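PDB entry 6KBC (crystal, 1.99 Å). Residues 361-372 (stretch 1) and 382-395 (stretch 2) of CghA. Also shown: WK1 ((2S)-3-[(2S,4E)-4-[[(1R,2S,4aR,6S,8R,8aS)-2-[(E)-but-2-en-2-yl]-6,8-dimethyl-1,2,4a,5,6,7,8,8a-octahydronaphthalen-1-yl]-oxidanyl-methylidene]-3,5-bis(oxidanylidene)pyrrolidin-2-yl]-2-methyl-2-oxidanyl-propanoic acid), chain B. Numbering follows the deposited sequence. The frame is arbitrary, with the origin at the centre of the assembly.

Stretch 1 (361-372) GTGNSGFVVEVT
Stretch 2 (382-395) VHGWGMTGEVELSD

Strands 363-372 and 382-392 run antiparallel, their axes 153° apart and 4.4 Å at closest approach, with phi/psi in the extended region. Ser-365, Phe-367, Val-369 and Val-371 form hydrogen-bonded pairs with Glu-390, Thr-388, Gly-386 and Gly-384, each bonded both ways through backbone N and O, for example Phe-367 N to Thr-388 O, 2.9 Å. Between them, Gly-366 faces Gly-389 with CA atoms 4.4 Å apart.

Side chains alternate between faces. On one, Phe-367 (m, chi2 -86°) presents its ring edge to Thr-388 OG1; Thr-388, in p, donates from OG1 to Glu-390 OE1 at 2.7 Å, satisfying a buried polar pair. Val-369 (m) and Val-371 (t) cover Gly-386, where an ideal CB would lie only 3.6 Å from Val-369 CG2.

On the other face, Trp-385 (m, chi2 94°) receives Glu-370 CG 4.0 Å from its six-membered-ring centroid. Extended t, t chi angles carry Glu-370 onward, so OE2 accepts a very short 2.4 Å bond from NE2 of His-383 (t). Asn-364, also t, donates from ND2 to WK1 O4 at 2.9 Å; a CB on Gly-389 would crowd WK1 C14.

At the far end, Glu-392 (m, t), its CA-to-CB bond directed toward the first strand, reaches across extended so that OE1 accepts from Gly-363 N, 2.9 Å, while Glu-392 N donates to Gly-363 O, 2.7 Å.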

# COMPACT_ATOMS: atom_id res chain seq x y z
N GLY A 361 10.78 -21.50 4.23
CA GLY A 361 9.70 -20.71 4.80
C GLY A 361 9.79 -19.25 4.39
O GLY A 361 10.87 -18.69 4.23
N THR A 362 8.62 -18.64 4.20
CA THR A 362 8.52 -17.25 3.79
C THR A 362 7.48 -16.57 4.67
O THR A 362 6.69 -17.22 5.36
CB THR A 362 8.13 -17.12 2.32
OG1 THR A 362 6.92 -17.86 2.09
CG2 THR A 362 9.24 -17.61 1.38
N GLY A 363 7.48 -15.25 4.62
CA GLY A 363 6.60 -14.53 5.51
C GLY A 363 6.20 -13.19 4.95
O GLY A 363 6.64 -12.77 3.88
N ASN A 364 5.35 -12.52 5.72
CA ASN A 364 4.76 -11.23 5.40
C ASN A 364 4.95 -10.39 6.66
O ASN A 364 4.37 -10.70 7.70
CB ASN A 364 3.28 -11.40 5.03
CG ASN A 364 2.56 -10.07 4.81
OD1 ASN A 364 3.12 -8.98 5.02
ND2 ASN A 364 1.32 -10.15 4.36
N SER A 365 5.83 -9.40 6.59
CA SER A 365 6.23 -8.65 7.77
C SER A 365 6.00 -7.17 7.51
O SER A 365 6.35 -6.65 6.45
CB SER A 365 7.69 -8.88 8.14
OG SER A 365 7.97 -10.27 8.24
N GLY A 366 5.43 -6.50 8.50
CA GLY A 366 5.26 -5.06 8.47
C GLY A 366 6.16 -4.45 9.53
O GLY A 366 6.35 -5.04 10.60
N PHE A 367 6.69 -3.28 9.22
CA PHE A 367 7.57 -2.57 10.13
C PHE A 367 7.28 -1.08 10.07
O PHE A 367 6.96 -0.53 9.01
CB PHE A 367 9.04 -2.74 9.76
CG PHE A 367 9.56 -4.12 9.94
CD1 PHE A 367 10.04 -4.54 11.17
CD2 PHE A 367 9.55 -5.02 8.87
CE1 PHE A 367 10.53 -5.84 11.32
CE2 PHE A 367 10.04 -6.32 9.03
CZ PHE A 367 10.52 -6.72 10.25
N VAL A 368 7.43 -0.43 11.22
CA VAL A 368 7.71 1.00 11.24
C VAL A 368 9.21 1.15 11.04
O VAL A 368 10.00 0.49 11.72
CB VAL A 368 7.26 1.63 12.56
CG1 VAL A 368 7.68 3.10 12.61
CG2 VAL A 368 5.76 1.46 12.77
N VAL A 369 9.62 2.00 10.11
CA VAL A 369 11.04 2.10 9.79
C VAL A 369 11.52 3.50 10.13
O VAL A 369 10.80 4.48 9.97
CB VAL A 369 11.33 1.79 8.30
CG1 VAL A 369 11.12 0.28 8.03
CG2 VAL A 369 10.42 2.63 7.41
N GLU A 370 12.76 3.58 10.58
CA GLU A 370 13.45 4.85 10.68
C GLU A 370 14.17 5.10 9.36
O GLU A 370 14.80 4.19 8.80
CB GLU A 370 14.45 4.83 11.84
CG GLU A 370 15.00 6.19 12.20
CD GLU A 370 15.74 6.15 13.53
OE1 GLU A 370 15.82 5.05 14.13
OE2 GLU A 370 16.19 7.21 14.00
N VAL A 371 14.09 6.33 8.87
CA VAL A 371 14.54 6.68 7.52
C VAL A 371 15.68 7.69 7.63
O VAL A 371 15.56 8.70 8.34
CB VAL A 371 13.38 7.25 6.69
CG1 VAL A 371 13.82 7.54 5.25
CG2 VAL A 371 12.20 6.29 6.72
N THR A 372 16.77 7.42 6.92
CA THR A 372 17.91 8.33 6.82
C THR A 372 18.38 8.39 5.37
O THR A 372 18.20 7.44 4.62
CB THR A 372 19.06 7.86 7.74
OG1 THR A 372 19.59 6.63 7.23
CG2 THR A 372 18.59 7.66 9.17
N VAL A 382 18.91 13.57 5.88
CA VAL A 382 17.59 13.82 6.45
C VAL A 382 17.21 12.67 7.36
O VAL A 382 17.84 11.61 7.36
CB VAL A 382 16.52 14.04 5.35
CG1 VAL A 382 16.79 15.34 4.62
CG2 VAL A 382 16.49 12.88 4.39
N HIS A 383 16.18 12.87 8.18
CA HIS A 383 15.74 11.87 9.14
C HIS A 383 14.23 11.82 9.16
O HIS A 383 13.57 12.87 9.16
CB HIS A 383 16.29 12.14 10.55
CG HIS A 383 15.95 11.06 11.54
ND1 HIS A 383 14.73 11.01 12.20
CD2 HIS A 383 16.62 9.94 11.91
CE1 HIS A 383 14.69 9.94 12.96
NE2 HIS A 383 15.83 9.27 12.82
N GLY A 384 13.68 10.63 9.16
CA GLY A 384 12.24 10.52 9.17
C GLY A 384 11.79 9.13 9.50
O GLY A 384 12.54 8.32 10.05
N TRP A 385 10.54 8.87 9.14
CA TRP A 385 9.82 7.69 9.57
C TRP A 385 8.95 7.20 8.43
O TRP A 385 8.55 7.97 7.55
CB TRP A 385 8.98 8.00 10.81
CG TRP A 385 9.85 8.35 11.93
CD1 TRP A 385 10.24 9.61 12.33
CD2 TRP A 385 10.52 7.43 12.77
NE1 TRP A 385 11.10 9.51 13.40
CE2 TRP A 385 11.29 8.19 13.69
CE3 TRP A 385 10.55 6.04 12.85
CZ2 TRP A 385 12.07 7.59 14.67
CZ3 TRP A 385 11.31 5.44 13.83
CH2 TRP A 385 12.07 6.22 14.72
N GLY A 386 8.63 5.92 8.46
CA GLY A 386 7.79 5.37 7.43
C GLY A 386 7.34 3.99 7.82
O GLY A 386 7.55 3.54 8.95
N MET A 387 6.70 3.32 6.87
CA MET A 387 6.32 1.95 7.11
C MET A 387 6.75 1.13 5.91
O MET A 387 6.87 1.66 4.80
CB MET A 387 4.81 1.81 7.32
CG MET A 387 4.00 2.33 6.19
SD MET A 387 2.23 2.16 6.48
CE MET A 387 2.01 3.31 7.87
N THR A 388 7.02 -0.15 6.14
CA THR A 388 7.26 -1.07 5.05
C THR A 388 6.40 -2.30 5.26
O THR A 388 6.10 -2.70 6.40
CB THR A 388 8.75 -1.51 4.91
OG1 THR A 388 9.17 -2.21 6.08
CG2 THR A 388 9.67 -0.32 4.66
N GLY A 389 5.97 -2.88 4.15
CA GLY A 389 5.32 -4.17 4.15
C GLY A 389 6.19 -5.04 3.27
O GLY A 389 6.39 -4.72 2.10
N GLU A 390 6.73 -6.12 3.83
CA GLU A 390 7.78 -6.90 3.18
C GLU A 390 7.26 -8.32 3.06
O GLU A 390 7.19 -9.03 4.06
CB GLU A 390 9.08 -6.83 3.98
CG GLU A 390 9.43 -5.37 4.33
CD GLU A 390 10.73 -5.23 5.09
OE1 GLU A 390 11.03 -4.09 5.49
OE2 GLU A 390 11.45 -6.24 5.28
N VAL A 391 6.87 -8.71 1.85
CA VAL A 391 6.19 -9.98 1.63
C VAL A 391 7.11 -10.90 0.84
O VAL A 391 7.70 -10.49 -0.17
CB VAL A 391 4.85 -9.81 0.91
CG1 VAL A 391 4.12 -11.16 0.89
CG2 VAL A 391 4.01 -8.71 1.59
N GLU A 392 7.20 -12.13 1.29
CA GLU A 392 8.04 -13.17 0.74
C GLU A 392 7.11 -14.28 0.27
O GLU A 392 6.14 -14.61 0.97
CB GLU A 392 8.92 -13.65 1.84
CG GLU A 392 9.92 -12.62 2.30
CD GLU A 392 10.59 -13.11 3.53
OE1 GLU A 392 10.07 -14.13 4.07
OE2 GLU A 392 11.61 -12.53 3.95
N LEU A 393 7.36 -14.85 -0.90
CA LEU A 393 6.56 -15.97 -1.36
C LEU A 393 7.47 -17.05 -1.91
O LEU A 393 8.60 -16.79 -2.34
CB LEU A 393 5.53 -15.55 -2.42
CG LEU A 393 4.46 -14.55 -1.95
CD1 LEU A 393 3.64 -14.15 -3.13
CD2 LEU A 393 3.59 -15.16 -0.88
N SER A 394 6.94 -18.26 -1.95
CA SER A 394 7.75 -19.40 -2.33
C SER A 394 8.26 -19.25 -3.76
O SER A 394 7.62 -18.63 -4.61
CB SER A 394 6.94 -20.68 -2.19
OG SER A 394 7.73 -21.78 -2.61
N ASP A 395 9.46 -19.80 -4.01
CA ASP A 395 9.99 -19.83 -5.37
C ASP A 395 9.22 -20.78 -6.29
O ASP A 395 9.27 -20.63 -7.51
CB ASP A 395 11.47 -20.20 -5.34
CG ASP A 395 12.33 -19.11 -4.70
OD1 ASP A 395 12.57 -18.08 -5.36
OD2 ASP A 395 12.74 -19.27 -3.52
O WK1 B . -3.50 -9.69 6.92
C17 WK1 B . -3.05 -8.57 6.90
O1 WK1 B . -3.35 -7.75 7.72
C19 WK1 B . -2.09 -8.17 5.85
O2 WK1 B . -1.71 -9.23 5.05
C18 WK1 B . -0.84 -7.69 6.51
C20 WK1 B . -2.85 -7.15 5.05
C22 WK1 B . -1.94 -6.36 4.20
N WK1 B . -2.48 -5.22 3.50
C21 WK1 B . -2.06 -5.22 2.24
O5 WK1 B . -2.38 -4.28 1.38
C23 WK1 B . -1.22 -7.05 3.16
O4 WK1 B . -0.56 -8.18 3.30
C24 WK1 B . -1.23 -6.39 1.90
C16 WK1 B . -0.56 -6.81 0.67
O3 WK1 B . 0.11 -7.89 0.70
C9 WK1 B . -0.57 -5.94 -0.52
C8 WK1 B . 0.63 -5.01 -0.18
C12 WK1 B . 0.82 -4.54 1.24
C13 WK1 B . 0.37 -3.38 1.67
C90 WK1 B . 0.57 -2.94 3.08
C14 WK1 B . 1.54 -5.40 2.22
C7 WK1 B . 1.94 -5.62 -0.57
C6 WK1 B . 2.09 -6.07 -1.79
C3 WK1 B . 0.86 -6.19 -2.63
C4 WK1 B . -0.35 -6.66 -1.84
C5 WK1 B . -1.56 -6.45 -2.73
C11 WK1 B . -2.77 -7.07 -2.10
C2 WK1 B . 1.00 -6.92 -3.94
C1 WK1 B . -0.14 -6.44 -4.78
C10 WK1 B . -0.09 -6.87 -6.21
C WK1 B . -1.40 -6.95 -4.15
O HOH W 1 9.07 -10.62 5.75